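Local coordinates for BauA (Acinetobacter baumannii, PDB 6HCP), which acts as the outer-membrane TonB-dependent receptor for ferric preacinetobactin and probably carries this iron-loaded siderophore through the membrane, at residues V140-S145 / V157-V161; L58-F62 / A469-K473; L121-F127 / F341-S347; G40-A44 / I65-Y71. All blocks are in the same frame, centred on the assembly; numbering follows the deposited sequence.

In the fold
BauA has the TonB-dependent receptor fold, a transmembrane beta-barrel filled by a plug. Interactions 1 and 4 build the plug itself, whereas interactions 2 and 3 press plug segments against the barrel wall. Interaction 1 lies centrally, its centre about 9 Å from the centre of the chain, and touches the other three. Val140 N is 2.8 Å from Ile65 O of interaction 4, a probable hydrogen bond between neighbouring strands; Leu141 CD1 packs 4.2 Å from Phe62 CB of interaction 2, and Thr160 CG2 3.9 Å from Phe122 CZ of interaction 3. The two plug-barrel contacts are far apart, their centres about 32 Å from each other, so the plug meets the wall at widely separated places.

Interaction 1: V140-S145 / V157-V161; sequences VLKGPS and VGGTV
This is an antiparallel beta pairing at the core of the plug-domain sheet of a TonB-dependent receptor, where the end of strand 135-142 meets the beginning of strand 159-165. The axes of 140-142 and 159-161 lie 4.7 Å apart at 177°. Leu141 and Thr160 form the hydrogen-bonded pair, with Leu141 N to Thr160 O and Thr160 N to Leu141 O both 2.8 Å; Val140-Val161 and Lys142-Gly159 flank it as non-hydrogen-bonded pairs. Gly159 is nearly fully extended (177/177), and any CB there would collide with Leu141 O. After Lys142 the first strand ends and the chain turns at Gly143, whose phi of 87° suits a residue without a side chain; Gly143 N donates to Gly158 O (2.8 Å). Pro144, needing no amide partner, packs its CB 4.3 Å from Val157 CB. A water closes the end, 2.8 Å from both Gly143 O and Ser145 OG and 2.6 Å from Thr160 OG1. Ser145 (chi1 p) is at the N-cap position of helix 146-149, but its side chain makes no capping bond; OG bonds Asn149 ND2 instead. Helix 81-84 covers Val140 and Val161 on one face, where Lys142 salt-bridges Asp88; helix 146-149 covers Leu141 and Thr160 on the other.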
loop_
_atom_site.group_PDB
_atom_site.type_symbol
_atom_site.label_atom_id
_atom_site.label_comp_id
_atom_site.label_asym_id
_atom_site.label_seq_id
_atom_site.Cartn_x
_atom_site.Cartn_y
_atom_site.Cartn_z
ATOM N N VAL A 140 -2.391 4.701 -34.111
ATOM C CA VAL A 140 -3.710 4.089 -34.109
ATOM C C VAL A 140 -4.600 4.885 -35.056
ATOM O O VAL A 140 -4.701 6.120 -34.964
ATOM C CB VAL A 140 -4.347 4.030 -32.707
ATOM C CG1 VAL A 140 -5.701 3.321 -32.746
ATOM C CG2 VAL A 140 -3.442 3.364 -31.696
ATOM N N LEU A 141 -5.309 4.154 -35.919
ATOM C CA LEU A 141 -6.391 4.713 -36.723
ATOM C C LEU A 141 -7.665 3.968 -36.335
ATOM O O LEU A 141 -7.698 2.745 -36.402
ATOM C CB LEU A 141 -6.085 4.539 -38.211
ATOM C CG LEU A 141 -7.125 5.185 -39.138
ATOM C CD1 LEU A 141 -6.483 5.659 -40.426
ATOM C CD2 LEU A 141 -8.272 4.239 -39.427
ATOM N N LYS A 142 -8.659 4.701 -35.845
ATOM C CA LYS A 142 -9.831 4.096 -35.262
ATOM C C LYS A 142 -10.865 3.800 -36.349
ATOM O O LYS A 142 -11.080 4.580 -37.282
ATOM C CB LYS A 142 -10.413 4.974 -34.151
ATOM C CG LYS A 142 -9.443 5.167 -32.987
ATOM C CD LYS A 142 -9.926 6.123 -31.938
ATOM C CE LYS A 142 -8.784 6.725 -31.141
ATOM N NZ LYS A 142 -9.300 7.452 -29.968
ATOM N N GLY A 143 -11.494 2.635 -36.197
ATOM C CA GLY A 143 -12.513 2.147 -37.131
ATOM C C GLY A 143 -11.885 1.386 -38.289
ATOM O O GLY A 143 -10.665 1.306 -38.423
ATOM N N PRO A 144 -12.719 0.779 -39.150
ATOM C CA PRO A 144 -12.226 -0.036 -40.256
ATOM C C PRO A 144 -11.583 0.845 -41.330
ATOM O O PRO A 144 -11.843 2.070 -41.370
ATOM C CB PRO A 144 -13.492 -0.707 -40.795
ATOM C CG PRO A 144 -14.611 0.223 -40.380
ATOM C CD PRO A 144 -14.186 0.753 -39.031
ATOM N N SER A 145 -10.783 0.219 -42.196
ATOM C CA SER A 145 -9.996 0.972 -43.135
ATOM C C SER A 145 -9.645 0.158 -44.390
ATOM O O SER A 145 -8.510 0.267 -44.880
ATOM C CB SER A 145 -8.738 1.450 -42.434
ATOM O OG SER A 145 -7.936 0.342 -42.057
ATOM N N VAL A 157 -11.743 -5.526 -37.534
ATOM C CA VAL A 157 -12.253 -4.283 -38.120
ATOM C C VAL A 157 -12.279 -3.101 -37.138
ATOM O O VAL A 157 -12.701 -2.004 -37.511
ATOM C CB VAL A 157 -13.664 -4.510 -38.711
ATOM C CG1 VAL A 157 -13.637 -5.620 -39.761
ATOM C CG2 VAL A 157 -14.710 -4.805 -37.638
ATOM N N GLY A 158 -11.811 -3.271 -35.901
ATOM C CA GLY A 158 -11.977 -2.210 -34.907
ATOM C C GLY A 158 -11.095 -0.991 -35.195
ATOM O O GLY A 158 -11.438 0.147 -34.865
ATOM N N GLY A 159 -9.880 -1.246 -35.678
ATOM C CA GLY A 159 -8.937 -0.163 -36.018
ATOM C C GLY A 159 -7.610 -0.733 -36.474
ATOM O O GLY A 159 -7.377 -1.919 -36.379
ATOM N N THR A 160 -6.696 0.144 -36.867
ATOM C CA THR A 160 -5.385 -0.303 -37.301
ATOM C C THR A 160 -4.318 0.325 -36.395
ATOM O O THR A 160 -4.289 1.543 -36.199
ATOM C CB THR A 160 -5.134 0.004 -38.781
ATOM O OG1 THR A 160 -6.158 -0.641 -39.553
ATOM C CG2 THR A 160 -3.762 -0.458 -39.234
ATOM N N VAL A 161 -3.440 -0.536 -35.900
ATOM C CA VAL A 161 -2.280 -0.163 -35.138
ATOM C C VAL A 161 -1.066 -0.315 -36.054
ATOM O O VAL A 161 -0.810 -1.415 -36.552
ATOM C CB VAL A 161 -2.134 -1.055 -33.896
ATOM C CG1 VAL A 161 -0.889 -0.692 -33.100
ATOM C CG2 VAL A 161 -3.384 -0.997 -33.032
HETATM O O HOH W 1 -8.750 -0.392 -39.510
#

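Interaction 2: L58-F62 / A469-K473; sequences LDTPF and ALLIK
The Pro61 ring lies against the inward-facing side chains of a barrel strand: its CG is 3.6 Å from Ala469 CB and its CB 4.2 Å from Leu471 CB. Small Ala469 lets the proline come close, and Phe62 CZ also reaches Ala469 CB at 4.4 Å. Leu471 (chi1 t) pushes CD1 beneath the loop backbone, 3.4 Å from Leu58 O, 3.5 Å from Asp59 C and 3.6 Å from Thr60 N. The loop follows a 3-10 segment ending at 58-59 and bends in an inverse gamma turn centred on Pro61 (phi/psi -87/48), closed by a weak Phe62 N to Thr60 O bond of 3.0 Å. At the polar edge Lys473, its chain curled by p values of chi3 and chi4, forms a salt bridge from NZ to Asp59 OD1 (2.8 Å). Residues 469-473 are regular extended strand, so Leu470 and Ile472 point away from the plug, and Leu470 touches a detergent molecule. A plug loop seated on the inner barrel wall in this way is characteristic of TonB-dependent receptors.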
loop_
_atom_site.group_PDB
_atom_site.type_symbol
_atom_site.label_atom_id
_atom_site.label_comp_id
_atom_site.label_asym_id
_atom_site.label_seq_id
_atom_site.Cartn_x
_atom_site.Cartn_y
_atom_site.Cartn_z
ATOM N N LEU A 58 -4.771 17.710 -38.486
ATOM C CA LEU A 58 -5.899 18.528 -38.941
ATOM C C LEU A 58 -6.266 18.255 -40.407
ATOM O O LEU A 58 -7.278 18.782 -40.899
ATOM C CB LEU A 58 -5.562 20.011 -38.787
ATOM C CG LEU A 58 -5.557 20.532 -37.359
ATOM C CD1 LEU A 58 -5.125 21.999 -37.357
ATOM C CD2 LEU A 58 -6.920 20.357 -36.717
ATOM N N ASP A 59 -5.449 17.475 -41.103
ATOM C CA ASP A 59 -5.722 17.143 -42.514
ATOM C C ASP A 59 -6.261 15.709 -42.653
ATOM O O ASP A 59 -6.360 15.199 -43.758
ATOM C CB ASP A 59 -4.455 17.253 -43.351
ATOM C CG ASP A 59 -3.911 18.665 -43.461
ATOM O OD1 ASP A 59 -4.719 19.599 -43.373
ATOM O OD2 ASP A 59 -2.673 18.802 -43.592
ATOM N N THR A 60 -6.487 15.020 -41.530
ATOM C CA THR A 60 -6.828 13.590 -41.562
ATOM C C THR A 60 -8.298 13.411 -41.201
ATOM O O THR A 60 -8.700 13.692 -40.063
ATOM C CB THR A 60 -5.950 12.798 -40.596
ATOM O OG1 THR A 60 -4.578 12.947 -40.963
ATOM C CG2 THR A 60 -6.287 11.320 -40.592
ATOM N N PRO A 61 -9.149 12.944 -42.144
ATOM C CA PRO A 61 -10.581 12.780 -41.884
ATOM C C PRO A 61 -10.885 11.413 -41.255
ATOM O O PRO A 61 -11.846 10.739 -41.625
ATOM C CB PRO A 61 -11.191 12.895 -43.275
ATOM C CG PRO A 61 -10.140 12.266 -44.161
ATOM C CD PRO A 61 -8.800 12.613 -43.537
ATOM N N PHE A 62 -10.091 11.087 -40.238
ATOM C CA PHE A 62 -10.202 9.880 -39.427
ATOM C C PHE A 62 -9.713 10.248 -38.028
ATOM O O PHE A 62 -8.989 11.248 -37.886
ATOM C CB PHE A 62 -9.322 8.759 -39.988
ATOM C CG PHE A 62 -9.689 8.298 -41.372
ATOM C CD1 PHE A 62 -10.735 7.414 -41.568
ATOM C CD2 PHE A 62 -9.030 8.799 -42.479
ATOM C CE1 PHE A 62 -11.139 7.083 -42.851
ATOM C CE2 PHE A 62 -9.421 8.448 -43.754
ATOM C CZ PHE A 62 -10.471 7.591 -43.939
ATOM N N ALA A 469 -14.124 10.310 -48.001
ATOM C CA ALA A 469 -13.925 11.133 -46.831
ATOM C C ALA A 469 -13.860 12.605 -47.260
ATOM O O ALA A 469 -13.336 12.933 -48.322
ATOM C CB ALA A 469 -12.656 10.722 -46.136
ATOM N N LEU A 470 -14.399 13.474 -46.413
ATOM C CA LEU A 470 -14.415 14.903 -46.669
ATOM C C LEU A 470 -13.872 15.614 -45.437
ATOM O O LEU A 470 -14.321 15.349 -44.312
ATOM C CB LEU A 470 -15.854 15.333 -46.967
ATOM C CG LEU A 470 -16.067 16.825 -47.191
ATOM C CD1 LEU A 470 -15.232 17.303 -48.371
ATOM C CD2 LEU A 470 -17.545 17.115 -47.401
ATOM N N LEU A 471 -12.913 16.513 -45.665
ATOM C CA LEU A 471 -12.379 17.330 -44.608
ATOM C C LEU A 471 -12.455 18.816 -44.997
ATOM O O LEU A 471 -12.073 19.180 -46.096
ATOM C CB LEU A 471 -10.937 16.918 -44.344
ATOM C CG LEU A 471 -10.326 17.658 -43.159
ATOM C CD1 LEU A 471 -9.610 16.715 -42.227
ATOM C CD2 LEU A 471 -9.423 18.784 -43.636
ATOM N N ILE A 472 -13.003 19.628 -44.089
ATOM C CA ILE A 472 -13.089 21.070 -44.246
ATOM C C ILE A 472 -12.283 21.742 -43.125
ATOM O O ILE A 472 -12.541 21.529 -41.937
ATOM C CB ILE A 472 -14.548 21.535 -44.250
ATOM C CG1 ILE A 472 -15.344 20.904 -45.398
ATOM C CG2 ILE A 472 -14.602 23.064 -44.282
ATOM C CD1 ILE A 472 -16.840 21.061 -45.255
ATOM N N LYS A 473 -11.282 22.524 -43.528
ATOM C CA LYS A 473 -10.526 23.360 -42.609
ATOM C C LYS A 473 -11.294 24.659 -42.388
ATOM O O LYS A 473 -11.181 25.573 -43.173
ATOM C CB LYS A 473 -9.122 23.603 -43.161
ATOM C CG LYS A 473 -8.296 22.345 -43.375
ATOM C CD LYS A 473 -6.963 22.564 -44.044
ATOM C CE LYS A 473 -5.898 23.101 -43.109
ATOM N NZ LYS A 473 -5.344 22.041 -42.235
#

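Interaction 3: L121-F127 / F341-S347; sequences LFGITPF and FDVDKKS. With EDO (1,2-ethanediol), chain G; EDO (1,2-ethanediol), chain L.
The edge strand 121-122 of the plug and the loop after it meet the inner wall of the barrel, running alongside strand residues 341-347 in the opposite direction. Strand alternation turns Phe341, Val343, Lys345 and Ser347 inward. Ser347 (chi1 p) donates from OG to Phe122 O at 2.8 Å, and Phe122 N donates to O1 of the chain G ethanediol (2.9 Å), probably from the crystallisation liquor. Gly123, at positive phi (85/16), turns the chain close to the wall, its CA 6.2 Å from Ser347 CA; a water bridges Gly123 O and Ser347 OG at 2.9 Å each. A second water spans Thr125 O and Lys345 NZ, 2.8 Å from both. Phe127 (chi1 t) packs on apolar Phe341 and Val343: its CE2 is 3.4 Å from Phe341 CZ and its CE1 4.3 Å from Val343 CG1. The two rings meet obliquely, centroids 5.2 Å apart and planes at 59°. Lys345 NZ also bonds Ser311 and Thr313 of neighbouring barrel strand 302-318, while Leu121 reaches Met291 on strand 282-297.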
loop_
_atom_site.group_PDB
_atom_site.type_symbol
_atom_site.label_atom_id
_atom_site.label_comp_id
_atom_site.label_asym_id
_atom_site.label_seq_id
_atom_site.Cartn_x
_atom_site.Cartn_y
_atom_site.Cartn_z
ATOM N N LEU A 121 3.140 -2.172 -43.463
ATOM C CA LEU A 121 3.086 -3.529 -44.031
ATOM C C LEU A 121 2.535 -4.531 -43.006
ATOM O O LEU A 121 3.073 -4.649 -41.901
ATOM C CB LEU A 121 4.497 -3.944 -44.468
ATOM C CG LEU A 121 4.590 -5.196 -45.340
ATOM C CD1 LEU A 121 3.897 -4.987 -46.688
ATOM C CD2 LEU A 121 6.039 -5.609 -45.557
ATOM N N PHE A 122 1.567 -5.343 -43.436
ATOM C CA PHE A 122 0.935 -6.345 -42.585
ATOM C C PHE A 122 1.698 -7.678 -42.692
ATOM O O PHE A 122 2.486 -7.887 -43.619
ATOM C CB PHE A 122 -0.544 -6.437 -42.962
ATOM C CG PHE A 122 -1.314 -5.165 -42.721
ATOM C CD1 PHE A 122 -1.372 -4.168 -43.684
ATOM C CD2 PHE A 122 -1.910 -4.923 -41.495
ATOM C CE1 PHE A 122 -2.012 -2.965 -43.435
ATOM C CE2 PHE A 122 -2.558 -3.719 -41.248
ATOM C CZ PHE A 122 -2.643 -2.757 -42.227
ATOM N N GLY A 123 1.558 -8.519 -41.666
ATOM C CA GLY A 123 2.130 -9.856 -41.642
ATOM C C GLY A 123 3.584 -9.931 -41.178
ATOM O O GLY A 123 4.238 -10.981 -41.391
ATOM N N ILE A 124 4.103 -8.867 -40.541
ATOM C CA ILE A 124 5.522 -8.800 -40.127
ATOM C C ILE A 124 5.677 -8.866 -38.594
ATOM O O ILE A 124 6.681 -9.391 -38.074
ATOM C CB ILE A 124 6.187 -7.525 -40.672
ATOM C CG1 ILE A 124 5.915 -7.334 -42.165
ATOM C CG2 ILE A 124 7.670 -7.514 -40.353
ATOM C CD1 ILE A 124 6.351 -8.523 -42.992
ATOM N N THR A 125 4.768 -8.193 -37.891
ATOM C CA THR A 125 4.825 -7.994 -36.432
ATOM C C THR A 125 4.644 -9.306 -35.682
ATOM O O THR A 125 4.080 -10.279 -36.190
ATOM C CB THR A 125 3.768 -6.965 -35.999
ATOM O OG1 THR A 125 2.530 -7.298 -36.624
ATOM C CG2 THR A 125 4.143 -5.545 -36.351
ATOM N N PRO A 126 5.057 -9.368 -34.396
ATOM C CA PRO A 126 4.825 -10.560 -33.585
ATOM C C PRO A 126 3.340 -10.939 -33.529
ATOM O O PRO A 126 2.487 -10.067 -33.547
ATOM C CB PRO A 126 5.387 -10.152 -32.216
ATOM C CG PRO A 126 6.463 -9.159 -32.567
ATOM C CD PRO A 126 5.872 -8.356 -33.704
ATOM N N PHE A 127 3.069 -12.240 -33.483
ATOM C CA PHE A 127 1.721 -12.764 -33.708
ATOM C C PHE A 127 0.749 -12.349 -32.589
ATOM O O PHE A 127 -0.365 -11.968 -32.869
ATOM C CB PHE A 127 1.782 -14.285 -33.804
ATOM C CG PHE A 127 0.606 -14.928 -34.489
ATOM C CD1 PHE A 127 0.492 -14.911 -35.871
ATOM C CD2 PHE A 127 -0.349 -15.627 -33.765
ATOM C CE1 PHE A 127 -0.534 -15.605 -36.503
ATOM C CE2 PHE A 127 -1.391 -16.285 -34.395
ATOM C CZ PHE A 127 -1.491 -16.264 -35.771
ATOM N N PHE A 341 1.574 -24.224 -32.964
ATOM C CA PHE A 341 1.480 -23.977 -34.396
ATOM C C PHE A 341 2.713 -23.202 -34.849
ATOM O O PHE A 341 3.364 -22.473 -34.087
ATOM C CB PHE A 341 0.140 -23.321 -34.753
ATOM C CG PHE A 341 -0.074 -21.930 -34.203
ATOM C CD1 PHE A 341 0.478 -20.820 -34.819
ATOM C CD2 PHE A 341 -0.841 -21.746 -33.066
ATOM C CE1 PHE A 341 0.287 -19.543 -34.298
ATOM C CE2 PHE A 341 -1.057 -20.475 -32.558
ATOM C CZ PHE A 341 -0.492 -19.380 -33.169
ATOM N N ASP A 342 3.087 -23.458 -36.103
ATOM C CA ASP A 342 4.167 -22.775 -36.780
ATOM C C ASP A 342 3.580 -22.125 -38.030
ATOM O O ASP A 342 2.849 -22.798 -38.768
ATOM C CB ASP A 342 5.277 -23.744 -37.214
ATOM C CG ASP A 342 5.931 -24.510 -36.068
ATOM O OD1 ASP A 342 6.026 -23.946 -34.966
ATOM O OD2 ASP A 342 6.175 -25.722 -36.243
ATOM N N VAL A 343 3.893 -20.857 -38.261
ATOM C CA VAL A 343 3.353 -20.171 -39.436
ATOM C C VAL A 343 4.459 -19.347 -40.104
ATOM O O VAL A 343 5.280 -18.672 -39.443
ATOM C CB VAL A 343 2.078 -19.378 -39.098
ATOM C CG1 VAL A 343 2.163 -18.654 -37.785
ATOM C CG2 VAL A 343 1.621 -18.439 -40.207
ATOM N N ASP A 344 4.544 -19.508 -41.429
ATOM C CA ASP A 344 5.458 -18.768 -42.289
ATOM C C ASP A 344 4.643 -17.800 -43.154
ATOM O O ASP A 344 3.727 -18.224 -43.869
ATOM C CB ASP A 344 6.253 -19.718 -43.190
ATOM C CG ASP A 344 7.285 -20.557 -42.452
ATOM O OD1 ASP A 344 7.790 -20.093 -41.423
ATOM O OD2 ASP A 344 7.579 -21.665 -42.920
ATOM N N LYS A 345 5.002 -16.515 -43.087
ATOM C CA LYS A 345 4.249 -15.441 -43.698
ATOM C C LYS A 345 5.142 -14.724 -44.717
ATOM O O LYS A 345 6.317 -14.493 -44.457
ATOM C CB LYS A 345 3.793 -14.448 -42.624
ATOM C CG LYS A 345 2.737 -14.953 -41.653
ATOM C CD LYS A 345 2.676 -14.194 -40.321
ATOM C CE LYS A 345 3.480 -14.915 -39.252
ATOM N NZ LYS A 345 4.074 -13.994 -38.261
ATOM N N LYS A 346 4.513 -14.229 -45.788
ATOM C CA LYS A 346 5.135 -13.311 -46.732
ATOM C C LYS A 346 4.124 -12.249 -47.146
ATOM O O LYS A 346 2.941 -12.540 -47.274
ATOM C CB LYS A 346 5.593 -14.069 -47.986
ATOM C CG LYS A 346 6.672 -15.119 -47.755
ATOM C CD LYS A 346 7.050 -15.865 -49.037
ATOM C CE LYS A 346 7.591 -17.260 -48.794
ATOM N NZ LYS A 346 8.662 -17.260 -47.770
ATOM N N SER A 347 4.598 -11.030 -47.390
ATOM C CA SER A 347 3.699 -9.954 -47.690
ATOM C C SER A 347 4.398 -8.906 -48.558
ATOM O O SER A 347 5.614 -8.721 -48.523
ATOM C CB SER A 347 3.124 -9.339 -46.424
ATOM O OG SER A 347 4.165 -8.902 -45.603
HETATM C C1 EDO G . 0.453 -6.176 -47.261
HETATM O O1 EDO G . 0.440 -5.259 -46.141
HETATM C C2 EDO G . -0.194 -7.502 -46.893
HETATM O O2 EDO G . -1.628 -7.393 -46.879
HETATM C C1 EDO L . 5.721 -24.590 -40.941
HETATM O O1 EDO L . 6.793 -23.745 -41.362
HETATM C C2 EDO L . 4.441 -24.035 -41.538
HETATM O O2 EDO L . 4.612 -23.752 -42.932
HETATM O O HOH W 2 4.791 -11.361 -44.202
HETATM O O HOH W 3 2.232 -12.114 -37.220
#

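Interaction 4: G40-A44 / I65-Y71; sequences GGQVA and ISYTDKY. With EDO (1,2-ethanediol), chain U; EDO (1,2-ethanediol), chain H; EDO (1,2-ethanediol), chain I.
Gly40 and Gly41 open the segment with positive phi (104° and 81°), a conformation easy for glycine. Gly41 O receives a hydrogen bond from Thr68 OG1 (2.7 Å); Thr68 (chi1 p) is the N-cap of helix 69-75, and the same OG1 accepts a weak bond from Tyr71 N (3.3 Å). Gln42 O takes Thr68 N at 2.9 Å. The side chain of Gln42 (m, t) runs beside the edge of the Tyr71 ring, and its NE2 bonds Asp74, also the salt-bridge partner of Lys70. Val43 (-130/145) forms a single backbone bridge with Tyr67, CA to CA 4.5 Å; its CG2 packs on Ile65 CD1 (4.2 Å) and Tyr67 CD1 (4.4 Å). Ala44 N bonds Ser66 O at 2.9 Å, and the small Ala44 CB lies 3.7 Å from Ser66 OG. Ethanediols, probably from the crystallisation liquor, bind Gln42 N through O2 of chain U (2.6 Å) and Ser66 N and Ala44 O through O2 of chain H (2.8 and 2.9 Å). Residues 42-44 run antiparallel along strand 64-68, an outermost strand of the plug sheet, so the plug's N-terminal part adds one bridge there; strand 135-142 pairs on the other side, and barrel residues Met578 and Phe568 pack nearby.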
loop_
_atom_site.group_PDB
_atom_site.type_symbol
_atom_site.label_atom_id
_atom_site.label_comp_id
_atom_site.label_asym_id
_atom_site.label_seq_id
_atom_site.Cartn_x
_atom_site.Cartn_y
_atom_site.Cartn_z
ATOM N N GLY A 40 4.665 18.570 -25.402
ATOM C CA GLY A 40 4.671 17.480 -24.444
ATOM C C GLY A 40 5.628 16.363 -24.820
ATOM O O GLY A 40 6.047 15.600 -23.960
ATOM N N GLY A 41 5.845 16.156 -26.122
ATOM C CA GLY A 41 6.794 15.172 -26.604
ATOM C C GLY A 41 6.251 13.736 -26.620
ATOM O O GLY A 41 6.987 12.818 -26.978
ATOM N N GLN A 42 4.963 13.547 -26.311
ATOM C CA GLN A 42 4.447 12.174 -26.132
ATOM C C GLN A 42 3.573 11.719 -27.315
ATOM O O GLN A 42 3.376 10.513 -27.494
ATOM C CB GLN A 42 3.753 12.082 -24.779
ATOM C CG GLN A 42 4.788 12.118 -23.652
ATOM C CD GLN A 42 4.158 12.254 -22.295
ATOM O OE1 GLN A 42 3.027 12.727 -22.199
ATOM N NE2 GLN A 42 4.836 11.704 -21.282
ATOM N N VAL A 43 3.133 12.667 -28.132
ATOM C CA VAL A 43 2.296 12.415 -29.287
ATOM C C VAL A 43 2.909 13.132 -30.491
ATOM O O VAL A 43 3.490 14.223 -30.352
ATOM C CB VAL A 43 0.878 12.913 -28.979
ATOM C CG1 VAL A 43 0.033 13.103 -30.226
ATOM C CG2 VAL A 43 0.197 11.983 -27.983
ATOM N N ALA A 44 2.782 12.526 -31.667
ATOM C CA ALA A 44 3.291 13.109 -32.924
ATOM C C ALA A 44 2.159 13.820 -33.669
ATOM O O ALA A 44 0.982 13.618 -33.396
ATOM C CB ALA A 44 3.926 12.028 -33.757
ATOM N N ILE A 65 -4.229 8.795 -33.693
ATOM C CA ILE A 65 -3.280 9.259 -32.681
ATOM C C ILE A 65 -1.974 8.509 -32.877
ATOM O O ILE A 65 -1.970 7.348 -33.307
ATOM C CB ILE A 65 -3.844 9.083 -31.254
ATOM C CG1 ILE A 65 -2.881 9.686 -30.225
ATOM C CG2 ILE A 65 -4.125 7.620 -30.957
ATOM C CD1 ILE A 65 -3.538 10.456 -29.136
ATOM N N SER A 66 -0.857 9.209 -32.664
ATOM C CA SER A 66 0.452 8.587 -32.735
ATOM C C SER A 66 1.243 8.883 -31.461
ATOM O O SER A 66 1.471 10.043 -31.140
ATOM C CB SER A 66 1.194 9.074 -33.944
ATOM O OG SER A 66 2.523 8.589 -33.953
ATOM N N TYR A 67 1.660 7.821 -30.778
ATOM C CA TYR A 67 2.454 7.921 -29.548
ATOM C C TYR A 67 3.935 7.817 -29.902
ATOM O O TYR A 67 4.335 6.970 -30.699
ATOM C CB TYR A 67 2.075 6.807 -28.577
ATOM C CG TYR A 67 0.617 6.788 -28.211
ATOM C CD1 TYR A 67 0.104 7.686 -27.291
ATOM C CD2 TYR A 67 -0.265 5.889 -28.809
ATOM C CE1 TYR A 67 -1.255 7.734 -27.014
ATOM C CE2 TYR A 67 -1.625 5.929 -28.536
ATOM C CZ TYR A 67 -2.102 6.780 -27.551
ATOM O OH TYR A 67 -3.451 6.887 -27.325
ATOM N N THR A 68 4.758 8.600 -29.198
ATOM C CA THR A 68 6.220 8.581 -29.415
ATOM C C THR A 68 6.880 7.529 -28.523
ATOM O O THR A 68 6.343 7.113 -27.489
ATOM C CB THR A 68 6.841 9.965 -29.176
ATOM O OG1 THR A 68 6.720 10.259 -27.782
ATOM C CG2 THR A 68 6.172 11.056 -29.985
ATOM N N ASP A 69 8.122 7.206 -28.878
ATOM C CA ASP A 69 8.955 6.345 -28.091
ATOM C C ASP A 69 9.210 6.961 -26.702
ATOM O O ASP A 69 9.416 6.220 -25.763
ATOM C CB ASP A 69 10.253 5.972 -28.816
ATOM C CG ASP A 69 11.109 7.129 -29.327
ATOM O OD1 ASP A 69 10.604 8.254 -29.482
ATOM O OD2 ASP A 69 12.286 6.884 -29.544
ATOM N N LYS A 70 9.187 8.289 -26.585
ATOM C CA LYS A 70 9.340 8.936 -25.272
ATOM C C LYS A 70 8.155 8.542 -24.368
ATOM O O LYS A 70 8.335 8.175 -23.204
ATOM C CB LYS A 70 9.467 10.457 -25.423
ATOM C CG LYS A 70 9.546 11.247 -24.105
ATOM C CD LYS A 70 10.588 10.709 -23.136
ATOM C CE LYS A 70 11.040 11.699 -22.075
ATOM N NZ LYS A 70 9.905 12.208 -21.263
ATOM N N TYR A 71 6.935 8.557 -24.923
ATOM C CA TYR A 71 5.738 8.111 -24.168
ATOM C C TYR A 71 5.866 6.644 -23.754
ATOM O O TYR A 71 5.637 6.284 -22.603
ATOM C CB TYR A 71 4.457 8.332 -24.971
ATOM C CG TYR A 71 3.196 7.991 -24.221
ATOM C CD1 TYR A 71 2.814 8.712 -23.102
ATOM C CD2 TYR A 71 2.417 6.908 -24.591
ATOM C CE1 TYR A 71 1.633 8.435 -22.433
ATOM C CE2 TYR A 71 1.233 6.619 -23.940
ATOM C CZ TYR A 71 0.838 7.383 -22.854
ATOM O OH TYR A 71 -0.325 7.088 -22.190
HETATM C C1 EDO U . 1.345 15.187 -24.320
HETATM O O1 EDO U . 0.021 14.680 -24.038
HETATM C C2 EDO U . 1.550 15.095 -25.829
HETATM O O2 EDO U . 2.916 15.163 -26.154
HETATM C C1 EDO H . -1.683 12.189 -35.315
HETATM O O1 EDO H . -2.458 12.893 -36.303
HETATM C C2 EDO H . -2.037 12.675 -33.909
HETATM O O2 EDO H . -1.289 11.915 -32.927
HETATM C C1 EDO I . 0.260 13.090 -20.354
HETATM O O1 EDO I . 0.684 13.107 -21.765
HETATM C C2 EDO I . -0.274 11.735 -19.892
HETATM O O2 EDO I . 0.736 10.750 -19.719
#